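Local structure of probable 2-phosphosulfolactate phosphatase (Clostridium acetobutylicum, 1VR0) at residues V63-A66 against L67-K71; E99-E102 against D103-K106; A142-I145 against V146-N150; N176-M179 against D180-K184. The protein probably hydrolyses (2R)-O-phospho-3-sulfolactate to (2R)-3-sulfolactate and phosphate, with magnesium as its cofactor. All coordinates share one frame; numbering follows the deposited sequence.

In the fold
The four contacts follow one another along the chain, and none nests in or crosses another. Each joins adjoining segments, so each closes no more than a turn or so of helix. Contact 1 lies in helix 63-73, and contact 2 spans the short helix 102-105 and the loop before it. Both sit against the parallel sheet of strands 56-59, 109-113 and 77-81. Contacts 3 and 4 lie toward the C-terminal ends of helices 138-148 and 165-181, which belong with the larger mixed sheet. These two touch: Ala-142 packs on Cys-177, and Glu-143 is salt-bridged to Arg-181. Contact 1 and contact 4 lie on opposite sides of the chain's centre, their own centres about 41 Å apart.

Contact 1 (V63-A66 against L67-K71); sequences VEEA and LKKVK
Glu-65 O takes the backbone N of Lys-69 at 3.0 Å, with an N-H...O angle of 154°. Leu-67 N reaches Val-63 O at the same 3.0 Å. Lys-68 N to Glu-64 O and Val-70 N to Ala-66 O are slightly longer, and together the four bonds make regular alpha-helix. The side chain of Lys-69 also leans on this turn, its CG lying 3.4 Å from Glu-65 O. Its NZ then leads away to a salt bridge with Glu-72. Val-63 and Leu-67 lie alongside each other one turn apart. Val-63 CG1, set anti to the backbone N (chi1 172°), meets Leu-67 CD1 at 4.1 Å. Glu-65 and Lys-68 slant across each other. The bend of Glu-65 at chi2 (85°) brings OE1 to 3.8 Å from Lys-68 CD. OE1 and Lys-68 NZ remain 4.4 Å apart, too far for a salt bridge, though the opposite charges may still attract weakly. Buried Ala-66 faces the fold, touching Leu-79 of strand 77-81 and Ile-111 of strand 109-113. Leu-67 and Val-70 also touch Leu-79. Helix 63-73 is thus the helix of a beta-alpha-beta crossover between parallel strands 56-59 and 77-81, with strand 109-113 between them in the sheet.

Contact 2 (E99-E102 against D103-K106); sequences EYTE and DVVK
Thr-101 caps the start of helix 102-105, and the close packing of this contact gathers round it. Its O accepts Val-105 N at 2.9 Å, almost in line with the carbonyl bond, and also takes a weak bond from Val-104 N. Thr-101 OG1 stands between its own backbone N and carbonyl carbon (chi1 68°). From there it accepts a second weak bond from Val-104 N at 3.4 Å, as an N-cap side chain does. Val-105 CG2 lies 3.2 Å from Thr-101 O. The other branch, CG1, meets the edge of the Tyr-100 ring in its plane, 3.8 Å from CD1. Val-104 CG1 lies 3.6 Å from Glu-99 O. The exposed side is looser. Glu-102 and Lys-106 run side by side in the same direction, both extended beyond CG. Glu-102 OE2 stays 4.2 Å from Lys-106 NZ, too far for a salt bridge. The backbone still joins this pair, through Lys-106 N and Glu-102 O at 2.9 Å. On the buried side Tyr-100 gives its OH to a hydrogen bond with Ser-94 O. Its side chain touches Val-45 and Ala-49 of helix 42-51 and Leu-110 and Met-112 of strand 109-113, joining the two elements.

Contact 3 (A142-I145 against V146-N150); sequences AEKI and VELNN
This is a local contact at the C-terminal end of helix 138-148, with a salt bridge across one turn. Lys-144 NZ donates to Glu-147 OE1 at 2.7 Å. The oxygen accepts through its syn lone pair, on the side of the other carboxylate oxygen. The lysine chain bends at chi2 (66°), which folds it forward along the helix; CD comes within 3.3 Å of the same OE1. Leu-148, one turn on, lies against the lysine chain, its CG 3.9 Å from Lys-144 CE. The backbone is regular as far as Leu-148 N, which bonds Lys-144 O at 2.9 Å. Val-146 CG2 lies 3.4 Å from Ala-142 O. Asn-149 then leaves the helix with a positive phi of 54°. Ile-145 O is gripped twice here: Asn-149 N bonds it at 3.2 Å, and a water donates to it at 2.7 Å. The same water donates to Asn-150 O, and so bridges the last turn to the outgoing chain. Inward, Ile-145 packs on Leu-131, Val-35 and Val-178. The arrangement is that of a helix ended by a residue in the left-handed conformation, within a beta-alpha-beta crossover from strand 129-133 to the parallel strand 152-156.

Contact 4 (N176-M179 against D180-K184); sequences NCVM and DRMKK
The C-terminal end of helix 165-181 unwinds here, within a beta-alpha-beta crossover that leads from strand 152-156 to the parallel strand 185-187. Asp-180 N still makes a regular helical bond to Asn-176 O at 2.9 Å. Beyond it most bonds are shared and weak, apart from Met-182 N to Val-178 O. Arg-181 N is divided between Cys-177 O and Val-178 O, and both bonds are weak. Val-178 O in turn holds two donors. The firmer is Met-182 N, in the carbonyl plane at 2.8 Å with an N-H...O angle of 135°. Met-182 N also makes a weak bond to Met-179 O. Met-182 itself is extended, and the chain leaves the helix there. Arg-181 folds back along the helix surface. Its CG lies anti to the carbonyl carbon, beside the backbone N (chi1 -68°), and its CD comes within 3.5 Å of Cys-177 O. NE then gives that oxygen a weak bond at 3.3 Å, with the oxygen at the edge of the guanidinium and in its plane. Cys-177 O is therefore held from the same residue by backbone and side chain, though loosely by each. The arginine NH2 is salt-bridged to Glu-139 and its NH1 to Glu-143, both of helix 138-148, so it ties the two helices together. Buried Val-178 also touches Leu-185 of the following strand. Met-179 and Met-182 are both selenomethionines. Val-178 CG1 makes a light apolar contact with Met-182 CG at 4.4 Å. Where the chain turns away, Met-179 CA points a C-H at Met-182 O, 3.5 Å from it.

Contact 1 (V63-A66 against L67-K71)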
ATOM      1  N   VAL A  63     -11.061   2.372 -25.959  1.00 41.63           N
ATOM      2  CA  VAL A  63     -10.890   2.958 -27.280  1.00 41.74           C
ATOM      3  C   VAL A  63     -12.231   3.177 -27.970  1.00 41.96           C
ATOM      4  O   VAL A  63     -12.442   4.192 -28.627  1.00 42.41           O
ATOM      5  CB  VAL A  63      -9.956   2.071 -28.151  1.00 41.63           C
ATOM      6  CG1 VAL A  63      -9.904   2.560 -29.607  1.00 40.99           C
ATOM      7  CG2 VAL A  63      -8.550   2.027 -27.496  1.00 41.44           C
ATOM      8  N   GLU A  64     -13.145   2.236 -27.823  1.00 42.28           N
ATOM      9  CA  GLU A  64     -14.434   2.360 -28.500  1.00 42.54           C
ATOM     10  C   GLU A  64     -15.218   3.593 -28.009  1.00 42.15           C
ATOM     11  O   GLU A  64     -15.772   4.346 -28.780  1.00 41.68           O
ATOM     12  CB  GLU A  64     -15.230   1.099 -28.273  1.00 42.61           C
ATOM     13  CG  GLU A  64     -16.317   0.934 -29.268  1.00 44.76           C
ATOM     14  CD  GLU A  64     -17.465   0.091 -28.728  1.00 47.51           C
ATOM     15  OE1 GLU A  64     -18.308  -0.334 -29.566  1.00 48.59           O
ATOM     16  OE2 GLU A  64     -17.512  -0.134 -27.479  1.00 48.92           O
ATOM     17  N   GLU A  65     -15.210   3.795 -26.704  1.00 42.41           N
ATOM     18  CA  GLU A  65     -15.860   4.946 -26.090  1.00 42.38           C
ATOM     19  C   GLU A  65     -15.170   6.268 -26.503  1.00 41.88           C
ATOM     20  O   GLU A  65     -15.843   7.274 -26.686  1.00 41.23           O
ATOM     21  CB  GLU A  65     -15.910   4.721 -24.573  1.00 43.13           C
ATOM     22  CG  GLU A  65     -16.081   5.936 -23.672  1.00 46.21           C
ATOM     23  CD  GLU A  65     -17.521   6.380 -23.439  1.00 50.52           C
ATOM     24  OE1 GLU A  65     -18.384   6.250 -24.372  1.00 52.17           O
ATOM     25  OE2 GLU A  65     -17.742   6.891 -22.294  1.00 52.58           O
ATOM     26  N   ALA A  66     -13.839   6.236 -26.679  1.00 41.56           N
ATOM     27  CA  ALA A  66     -13.066   7.389 -27.168  1.00 41.04           C
ATOM     28  C   ALA A  66     -13.471   7.800 -28.575  1.00 40.50           C
ATOM     29  O   ALA A  66     -13.609   8.994 -28.853  1.00 40.28           O
ATOM     30  CB  ALA A  66     -11.566   7.111 -27.114  1.00 40.69           C
ATOM     31  N   LEU A  67     -13.673   6.825 -29.456  1.00 40.25           N
ATOM     32  CA  LEU A  67     -14.038   7.126 -30.850  1.00 40.49           C
ATOM     33  C   LEU A  67     -15.444   7.676 -30.945  1.00 40.44           C
ATOM     34  O   LEU A  67     -15.749   8.467 -31.836  1.00 40.85           O
ATOM     35  CB  LEU A  67     -13.876   5.895 -31.759  1.00 40.34           C
ATOM     36  CG  LEU A  67     -12.421   5.367 -31.834  1.00 41.25           C
ATOM     37  CD1 LEU A  67     -12.290   4.001 -32.551  1.00 40.72           C
ATOM     38  CD2 LEU A  67     -11.492   6.404 -32.466  1.00 39.97           C
ATOM     39  N   LYS A  68     -16.294   7.247 -30.027  1.00 40.45           N
ATOM     40  CA  LYS A  68     -17.654   7.732 -29.928  1.00 41.05           C
ATOM     41  C   LYS A  68     -17.657   9.187 -29.409  1.00 40.85           C
ATOM     42  O   LYS A  68     -18.367  10.049 -29.940  1.00 40.62           O
ATOM     43  CB  LYS A  68     -18.435   6.774 -29.010  1.00 41.25           C
ATOM     44  CG  LYS A  68     -19.949   6.985 -28.907  1.00 42.69           C
ATOM     45  CD  LYS A  68     -20.471   6.585 -27.486  1.00 43.10           C
ATOM     46  CE  LYS A  68     -22.011   6.403 -27.443  1.00 43.43           C
ATOM     47  NZ  LYS A  68     -22.431   5.778 -26.152  1.00 42.99           N
ATOM     48  N   LYS A  69     -16.826   9.461 -28.408  1.00 40.84           N
ATOM     49  CA  LYS A  69     -16.706  10.807 -27.845  1.00 41.28           C
ATOM     50  C   LYS A  69     -16.222  11.875 -28.849  1.00 41.38           C
ATOM     51  O   LYS A  69     -16.655  13.026 -28.783  1.00 41.29           O
ATOM     52  CB  LYS A  69     -15.775  10.803 -26.625  1.00 41.74           C
ATOM     53  CG  LYS A  69     -16.395  10.310 -25.288  1.00 42.73           C
ATOM     54  CD  LYS A  69     -17.767  10.930 -25.025  1.00 43.98           C
ATOM     55  CE  LYS A  69     -18.174  10.913 -23.544  1.00 43.97           C
ATOM     56  NZ  LYS A  69     -19.385  11.797 -23.334  1.00 43.80           N
ATOM     57  N   VAL A  70     -15.337  11.502 -29.773  1.00 41.51           N
ATOM     58  CA  VAL A  70     -14.935  12.406 -30.870  1.00 41.37           C
ATOM     59  C   VAL A  70     -16.126  12.984 -31.635  1.00 41.29           C
ATOM     60  O   VAL A  70     -16.188  14.187 -31.898  1.00 41.54           O
ATOM     61  CB  VAL A  70     -14.054  11.685 -31.915  1.00 41.29           C
ATOM     62  CG1 VAL A  70     -14.060  12.447 -33.269  1.00 41.33           C
ATOM     63  CG2 VAL A  70     -12.646  11.508 -31.387  1.00 41.35           C
ATOM     64  N   LYS A  71     -17.050  12.116 -32.018  1.00 41.25           N
ATOM     65  CA  LYS A  71     -18.212  12.540 -32.772  1.00 41.48           C
ATOM     66  C   LYS A  71     -19.013  13.571 -31.977  1.00 41.46           C
ATOM     67  O   LYS A  71     -19.559  14.483 -32.544  1.00 41.88           O
ATOM     68  CB  LYS A  71     -19.095  11.333 -33.165  1.00 41.36           C
TER

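Contact 2 (E99-E102 against D103-K106)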
ATOM      1  N   GLU A  99       4.263  16.348 -26.731  1.00 42.93           N
ATOM      2  CA  GLU A  99       3.534  16.477 -27.969  1.00 42.99           C
ATOM      3  C   GLU A  99       2.263  17.329 -27.830  1.00 41.98           C
ATOM      4  O   GLU A  99       1.692  17.739 -28.844  1.00 42.47           O
ATOM      5  CB  GLU A  99       3.334  15.110 -28.646  1.00 43.19           C
ATOM      6  CG  GLU A  99       2.383  14.115 -28.028  1.00 44.57           C
ATOM      7  CD  GLU A  99       2.695  12.661 -28.474  1.00 44.77           C
ATOM      8  OE1 GLU A  99       2.854  12.382 -29.679  1.00 45.56           O
ATOM      9  OE2 GLU A  99       2.783  11.777 -27.594  1.00 51.55           O
ATOM     10  N   TYR A 100       1.903  17.684 -26.592  1.00 40.94           N
ATOM     11  CA  TYR A 100       0.747  18.533 -26.315  1.00 40.00           C
ATOM     12  C   TYR A 100       1.155  19.975 -26.124  1.00 39.50           C
ATOM     13  O   TYR A 100       0.866  20.596 -25.088  1.00 38.83           O
ATOM     14  CB  TYR A 100      -0.036  18.010 -25.104  1.00 39.92           C
ATOM     15  CG  TYR A 100      -0.543  16.619 -25.335  1.00 39.97           C
ATOM     16  CD1 TYR A 100      -1.778  16.415 -25.935  1.00 39.64           C
ATOM     17  CD2 TYR A 100       0.232  15.492 -24.996  1.00 38.63           C
ATOM     18  CE1 TYR A 100      -2.262  15.125 -26.175  1.00 40.36           C
ATOM     19  CE2 TYR A 100      -0.236  14.207 -25.244  1.00 38.86           C
ATOM     20  CZ  TYR A 100      -1.494  14.034 -25.836  1.00 40.05           C
ATOM     21  OH  TYR A 100      -2.001  12.789 -26.133  1.00 39.72           O
ATOM     22  N   THR A 101       1.813  20.500 -27.150  1.00 39.48           N
ATOM     23  CA  THR A 101       2.200  21.906 -27.206  1.00 39.38           C
ATOM     24  C   THR A 101       0.986  22.797 -27.389  1.00 39.93           C
ATOM     25  O   THR A 101      -0.057  22.344 -27.862  1.00 40.00           O
ATOM     26  CB  THR A 101       3.162  22.197 -28.402  1.00 39.12           C
ATOM     27  OG1 THR A 101       2.474  22.041 -29.660  1.00 39.14           O
ATOM     28  CG2 THR A 101       4.350  21.315 -28.366  1.00 37.76           C
ATOM     29  N   GLU A 102       1.142  24.078 -27.057  1.00 40.84           N
ATOM     30  CA  GLU A 102       0.065  25.067 -27.187  1.00 41.33           C
ATOM     31  C   GLU A 102      -0.491  25.155 -28.618  1.00 41.36           C
ATOM     32  O   GLU A 102      -1.696  25.292 -28.839  1.00 41.33           O
ATOM     33  CB  GLU A 102       0.546  26.449 -26.705  1.00 41.08           C
ATOM     34  CG  GLU A 102      -0.604  27.465 -26.529  1.00 42.32           C
ATOM     35  CD  GLU A 102      -0.124  28.890 -26.495  1.00 43.28           C
ATOM     36  OE1 GLU A 102       0.965  29.071 -25.930  1.00 46.93           O
ATOM     37  OE2 GLU A 102      -0.821  29.811 -27.014  1.00 44.29           O
ATOM     38  N   ASP A 103       0.403  25.049 -29.585  1.00 41.78           N
ATOM     39  CA  ASP A 103       0.036  25.075 -30.987  1.00 42.13           C
ATOM     40  C   ASP A 103      -0.920  23.941 -31.351  1.00 41.44           C
ATOM     41  O   ASP A 103      -1.850  24.099 -32.123  1.00 41.41           O
ATOM     42  CB  ASP A 103       1.328  24.924 -31.789  1.00 42.54           C
ATOM     43  CG  ASP A 103       1.299  25.669 -33.070  1.00 45.18           C
ATOM     44  OD1 ASP A 103       0.197  26.163 -33.460  1.00 47.41           O
ATOM     45  OD2 ASP A 103       2.400  25.753 -33.693  1.00 49.69           O
ATOM     46  N   VAL A 104      -0.673  22.794 -30.752  1.00 41.11           N
ATOM     47  CA  VAL A 104      -1.412  21.573 -31.026  1.00 40.80           C
ATOM     48  C   VAL A 104      -2.739  21.491 -30.232  1.00 40.46           C
ATOM     49  O   VAL A 104      -3.749  21.002 -30.742  1.00 39.94           O
ATOM     50  CB  VAL A 104      -0.483  20.369 -30.700  1.00 40.89           C
ATOM     51  CG1 VAL A 104      -1.253  19.071 -30.494  1.00 41.27           C
ATOM     52  CG2 VAL A 104       0.582  20.231 -31.780  1.00 41.13           C
ATOM     53  N   VAL A 105      -2.728  21.969 -28.990  1.00 40.06           N
ATOM     54  CA  VAL A 105      -3.864  21.780 -28.110  1.00 40.02           C
ATOM     55  C   VAL A 105      -4.729  22.986 -27.820  1.00 39.65           C
ATOM     56  O   VAL A 105      -5.790  22.823 -27.239  1.00 39.16           O
ATOM     57  CB  VAL A 105      -3.450  21.213 -26.721  1.00 40.19           C
ATOM     58  CG1 VAL A 105      -2.771  19.917 -26.890  1.00 40.18           C
ATOM     59  CG2 VAL A 105      -2.586  22.191 -25.930  1.00 40.57           C
ATOM     60  N   LYS A 106      -4.302  24.192 -28.175  1.00 39.65           N
ATOM     61  CA  LYS A 106      -5.026  25.352 -27.674  1.00 39.49           C
ATOM     62  C   LYS A 106      -6.481  25.331 -28.162  1.00 39.26           C
ATOM     63  O   LYS A 106      -6.760  25.272 -29.348  1.00 38.84           O
ATOM     64  CB  LYS A 106      -4.343  26.672 -28.015  1.00 39.85           C
ATOM     65  CG  LYS A 106      -4.751  27.839 -27.087  1.00 39.64           C
ATOM     66  CD  LYS A 106      -4.637  29.157 -27.812  1.00 39.64           C
ATOM     67  CE  LYS A 106      -4.684  30.364 -26.871  1.00 40.06           C
ATOM     68  NZ  LYS A 106      -4.494  31.664 -27.631  1.00 39.24           N
TER

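Contact 3 (A142-I145 against V146-N150)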
ATOM      1  N   ALA A 142      -1.035  21.429  -3.614  1.00 38.84           N
ATOM      2  CA  ALA A 142      -1.014  21.536  -2.182  1.00 38.93           C
ATOM      3  C   ALA A 142      -1.762  22.799  -1.785  1.00 38.89           C
ATOM      4  O   ALA A 142      -2.540  22.805  -0.847  1.00 38.59           O
ATOM      5  CB  ALA A 142       0.393  21.558  -1.695  1.00 39.16           C
ATOM      6  N   GLU A 143      -1.565  23.859  -2.547  1.00 39.08           N
ATOM      7  CA  GLU A 143      -2.261  25.095  -2.275  1.00 39.19           C
ATOM      8  C   GLU A 143      -3.769  24.942  -2.432  1.00 38.66           C
ATOM      9  O   GLU A 143      -4.508  25.439  -1.602  1.00 38.70           O
ATOM     10  CB  GLU A 143      -1.735  26.174  -3.179  1.00 39.34           C
ATOM     11  CG  GLU A 143      -2.466  27.456  -2.967  1.00 42.43           C
ATOM     12  CD  GLU A 143      -1.692  28.637  -3.437  1.00 46.34           C
ATOM     13  OE1 GLU A 143      -0.483  28.712  -3.107  1.00 50.09           O
ATOM     14  OE2 GLU A 143      -2.289  29.483  -4.137  1.00 48.35           O
ATOM     15  N   LYS A 144      -4.218  24.221  -3.457  1.00 38.61           N
ATOM     16  CA  LYS A 144      -5.648  23.961  -3.660  1.00 38.77           C
ATOM     17  C   LYS A 144      -6.260  23.063  -2.571  1.00 38.66           C
ATOM     18  O   LYS A 144      -7.378  23.283  -2.097  1.00 38.85           O
ATOM     19  CB  LYS A 144      -5.882  23.370  -5.045  1.00 39.02           C
ATOM     20  CG  LYS A 144      -7.343  23.168  -5.434  1.00 38.49           C
ATOM     21  CD  LYS A 144      -8.105  24.429  -5.575  1.00 37.17           C
ATOM     22  CE  LYS A 144      -9.576  24.124  -5.869  1.00 39.18           C
ATOM     23  NZ  LYS A 144     -10.424  25.383  -5.875  1.00 38.55           N
ATOM     24  N   ILE A 145      -5.496  22.085  -2.145  1.00 38.91           N
ATOM     25  CA  ILE A 145      -5.873  21.225  -1.029  1.00 38.91           C
ATOM     26  C   ILE A 145      -6.190  22.008   0.224  1.00 38.98           C
ATOM     27  O   ILE A 145      -7.203  21.771   0.872  1.00 39.21           O
ATOM     28  CB  ILE A 145      -4.766  20.199  -0.755  1.00 38.52           C
ATOM     29  CG1 ILE A 145      -4.811  19.116  -1.812  1.00 37.94           C
ATOM     30  CG2 ILE A 145      -4.922  19.581   0.614  1.00 38.80           C
ATOM     31  CD1 ILE A 145      -3.544  18.204  -1.831  1.00 38.47           C
ATOM     32  N   VAL A 146      -5.328  22.950   0.561  1.00 39.31           N
ATOM     33  CA  VAL A 146      -5.519  23.780   1.751  1.00 39.05           C
ATOM     34  C   VAL A 146      -6.760  24.655   1.599  1.00 39.18           C
ATOM     35  O   VAL A 146      -7.562  24.740   2.510  1.00 39.08           O
ATOM     36  CB  VAL A 146      -4.273  24.645   2.010  1.00 38.94           C
ATOM     37  CG1 VAL A 146      -4.499  25.666   3.122  1.00 37.78           C
ATOM     38  CG2 VAL A 146      -3.090  23.751   2.330  1.00 39.73           C
ATOM     39  N   GLU A 147      -6.917  25.283   0.440  1.00 39.76           N
ATOM     40  CA  GLU A 147      -8.083  26.139   0.162  1.00 39.94           C
ATOM     41  C   GLU A 147      -9.372  25.341   0.301  1.00 39.65           C
ATOM     42  O   GLU A 147     -10.328  25.827   0.873  1.00 39.31           O
ATOM     43  CB  GLU A 147      -8.002  26.731  -1.254  1.00 40.34           C
ATOM     44  CG  GLU A 147      -9.020  27.835  -1.558  1.00 41.36           C
ATOM     45  CD  GLU A 147      -9.950  27.532  -2.778  1.00 46.01           C
ATOM     46  OE1 GLU A 147      -9.608  26.693  -3.646  1.00 49.29           O
ATOM     47  OE2 GLU A 147     -11.048  28.135  -2.870  1.00 48.57           O
ATOM     48  N   LEU A 148      -9.383  24.109  -0.222  1.00 39.44           N
ATOM     49  CA  LEU A 148     -10.583  23.276  -0.216  1.00 38.77           C
ATOM     50  C   LEU A 148     -10.973  22.853   1.191  1.00 38.93           C
ATOM     51  O   LEU A 148     -12.140  22.536   1.458  1.00 38.63           O
ATOM     52  CB  LEU A 148     -10.379  22.048  -1.083  1.00 38.43           C
ATOM     53  CG  LEU A 148     -10.538  22.255  -2.572  1.00 37.54           C
ATOM     54  CD1 LEU A 148     -10.310  20.960  -3.220  1.00 37.64           C
ATOM     55  CD2 LEU A 148     -11.920  22.825  -2.923  1.00 37.13           C
ATOM     56  N   ASN A 149      -9.982  22.834   2.075  1.00 38.86           N
ATOM     57  CA  ASN A 149     -10.196  22.673   3.520  1.00 38.90           C
ATOM     58  C   ASN A 149     -11.029  21.444   3.929  1.00 39.02           C
ATOM     59  O   ASN A 149     -11.861  21.530   4.845  1.00 39.48           O
ATOM     60  CB  ASN A 149     -10.827  23.919   4.116  1.00 38.70           C
ATOM     61  CG  ASN A 149     -10.686  23.959   5.633  1.00 38.72           C
ATOM     62  OD1 ASN A 149      -9.687  23.478   6.189  1.00 39.05           O
ATOM     63  ND2 ASN A 149     -11.676  24.503   6.297  1.00 34.27           N
ATOM     64  N   ASN A 150     -10.781  20.327   3.252  1.00 38.46           N
ATOM     65  CA  ASN A 150     -11.516  19.098   3.427  1.00 38.16           C
ATOM     66  C   ASN A 150     -10.468  17.995   3.597  1.00 38.29           C
ATOM     67  O   ASN A 150      -9.310  18.168   3.193  1.00 37.93           O
ATOM     68  CB  ASN A 150     -12.331  18.866   2.150  1.00 38.56           C
ATOM     69  CG  ASN A 150     -13.313  17.708   2.242  1.00 38.02           C
ATOM     70  OD1 ASN A 150     -13.652  17.240   3.318  1.00 35.74           O
ATOM     71  ND2 ASN A 150     -13.811  17.280   1.089  1.00 38.22           N
TER
HETATM   72  O   HOH W   1      -8.836  19.562   0.910  1.00 26.98           O

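Contact 4 (N176-M179 against D180-K184)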
ATOM      1  N   ASN A 176       4.227  16.644   1.402  1.00 38.35           N
ATOM      2  CA  ASN A 176       5.227  17.512   1.963  1.00 38.06           C
ATOM      3  C   ASN A 176       4.922  18.968   1.738  1.00 38.21           C
ATOM      4  O   ASN A 176       5.157  19.777   2.601  1.00 38.31           O
ATOM      5  CB  ASN A 176       6.598  17.203   1.377  1.00 37.88           C
ATOM      6  CG  ASN A 176       7.709  17.685   2.270  1.00 36.09           C
ATOM      7  OD1 ASN A 176       8.303  18.718   2.045  1.00 30.50           O
ATOM      8  ND2 ASN A 176       7.932  16.960   3.336  1.00 36.09           N
ATOM      9  N   CYS A 177       4.436  19.290   0.552  1.00 39.14           N
ATOM     10  CA  CYS A 177       4.072  20.657   0.185  1.00 39.39           C
ATOM     11  C   CYS A 177       2.868  21.152   0.969  1.00 39.77           C
ATOM     12  O   CYS A 177       2.753  22.357   1.264  1.00 39.78           O
ATOM     13  CB  CYS A 177       3.748  20.728  -1.308  1.00 39.65           C
ATOM     14  SG  CYS A 177       5.155  20.520  -2.462  1.00 40.87           S
ATOM     15  N   VAL A 178       1.955  20.236   1.279  1.00 40.17           N
ATOM     16  CA  VAL A 178       0.837  20.557   2.139  1.00 41.05           C
ATOM     17  C   VAL A 178       1.359  20.885   3.536  1.00 42.11           C
ATOM     18  O   VAL A 178       0.912  21.842   4.149  1.00 40.98           O
ATOM     19  CB  VAL A 178      -0.200  19.424   2.205  1.00 40.80           C
ATOM     20  CG1 VAL A 178      -1.230  19.685   3.330  1.00 41.15           C
ATOM     21  CG2 VAL A 178      -0.912  19.275   0.876  1.00 40.62           C
HETATM   22  N   MSE A 179       2.322  20.097   4.005  1.00 43.71           N
HETATM   23  CA  MSE A 179       2.913  20.306   5.315  1.00 46.70           C
HETATM   24  C   MSE A 179       3.673  21.620   5.408  1.00 44.71           C
HETATM   25  O   MSE A 179       3.679  22.248   6.450  1.00 43.57           O
HETATM   26  CB  MSE A 179       3.857  19.194   5.656  1.00 46.17           C
HETATM   27  CG  MSE A 179       3.182  17.840   5.723  1.00 49.98           C
HETATM   28 SE   MSE A 179       4.470  16.383   6.261  1.00 59.06          SE
HETATM   29  CE  MSE A 179       4.505  17.301   8.296  1.00 47.75           C
ATOM     30  N   ASP A 180       4.329  22.010   4.323  1.00 44.24           N
ATOM     31  CA  ASP A 180       4.971  23.312   4.265  1.00 44.34           C
ATOM     32  C   ASP A 180       3.939  24.424   4.498  1.00 43.99           C
ATOM     33  O   ASP A 180       4.256  25.438   5.074  1.00 43.06           O
ATOM     34  CB  ASP A 180       5.669  23.542   2.916  1.00 44.43           C
ATOM     35  CG  ASP A 180       6.947  22.702   2.727  1.00 46.14           C
ATOM     36  OD1 ASP A 180       7.477  22.046   3.687  1.00 46.88           O
ATOM     37  OD2 ASP A 180       7.426  22.713   1.565  1.00 47.73           O
ATOM     38  N   ARG A 181       2.706  24.209   4.050  1.00 44.49           N
ATOM     39  CA  ARG A 181       1.639  25.184   4.216  1.00 45.12           C
ATOM     40  C   ARG A 181       0.806  25.010   5.459  1.00 46.33           C
ATOM     41  O   ARG A 181       0.096  25.916   5.814  1.00 46.77           O
ATOM     42  CB  ARG A 181       0.708  25.190   3.011  1.00 44.98           C
ATOM     43  CG  ARG A 181       1.386  25.705   1.805  1.00 44.86           C
ATOM     44  CD  ARG A 181       0.799  25.156   0.572  1.00 47.27           C
ATOM     45  NE  ARG A 181       1.839  25.010  -0.436  1.00 47.79           N
ATOM     46  CZ  ARG A 181       2.081  25.895  -1.391  1.00 49.45           C
ATOM     47  NH1 ARG A 181       1.358  27.012  -1.512  1.00 51.53           N
ATOM     48  NH2 ARG A 181       3.054  25.653  -2.247  1.00 49.77           N
HETATM   49  N   MSE A 182       0.855  23.873   6.130  1.00 48.41           N
HETATM   50  CA  MSE A 182       0.263  23.816   7.465  1.00 51.34           C
HETATM   51  C   MSE A 182       0.590  22.670   8.378  1.00 48.19           C
HETATM   52  O   MSE A 182       0.892  21.578   7.925  1.00 48.35           O
HETATM   53  CB  MSE A 182      -1.221  23.785   7.325  1.00 51.42           C
HETATM   54  CG  MSE A 182      -1.729  22.590   6.589  1.00 55.19           C
HETATM   55 SE   MSE A 182      -3.694  22.761   6.712  1.00 67.07          SE
HETATM   56  CE  MSE A 182      -3.965  24.080   8.382  1.00 58.26           C
ATOM     57  N   LYS A 183       0.430  22.938   9.671  1.00 46.61           N
ATOM     58  CA  LYS A 183       0.725  21.994  10.741  1.00 45.25           C
ATOM     59  C   LYS A 183      -0.520  21.216  11.246  1.00 44.06           C
ATOM     60  O   LYS A 183      -0.378  20.120  11.797  1.00 43.06           O
ATOM     61  CB  LYS A 183       1.443  22.747  11.865  1.00 45.77           C
ATOM     62  CG  LYS A 183       2.721  23.494  11.374  1.00 46.62           C
ATOM     63  CD  LYS A 183       3.795  23.664  12.513  1.00 47.07           C
ATOM     64  CE  LYS A 183       3.301  24.565  13.673  1.00 47.76           C
ATOM     65  NZ  LYS A 183       4.389  25.363  14.303  1.00 47.11           N
ATOM     66  N   LYS A 184      -1.728  21.748  11.036  1.00 43.25           N
ATOM     67  CA  LYS A 184      -2.963  21.052  11.477  1.00 43.12           C
ATOM     68  C   LYS A 184      -3.324  19.837  10.613  1.00 42.36           C
ATOM     69  O   LYS A 184      -4.397  19.761  10.041  1.00 42.07           O
ATOM     70  CB  LYS A 184      -4.178  21.972  11.539  1.00 42.73           C
ATOM     71  CG  LYS A 184      -4.055  23.077  12.495  1.00 43.21           C
ATOM     72  CD  LYS A 184      -5.368  23.853  12.673  1.00 43.18           C
ATOM     73  CE  LYS A 184      -5.127  25.080  13.566  1.00 43.50           C
ATOM     74  NZ  LYS A 184      -6.140  25.302  14.645  1.00 45.19           N
TER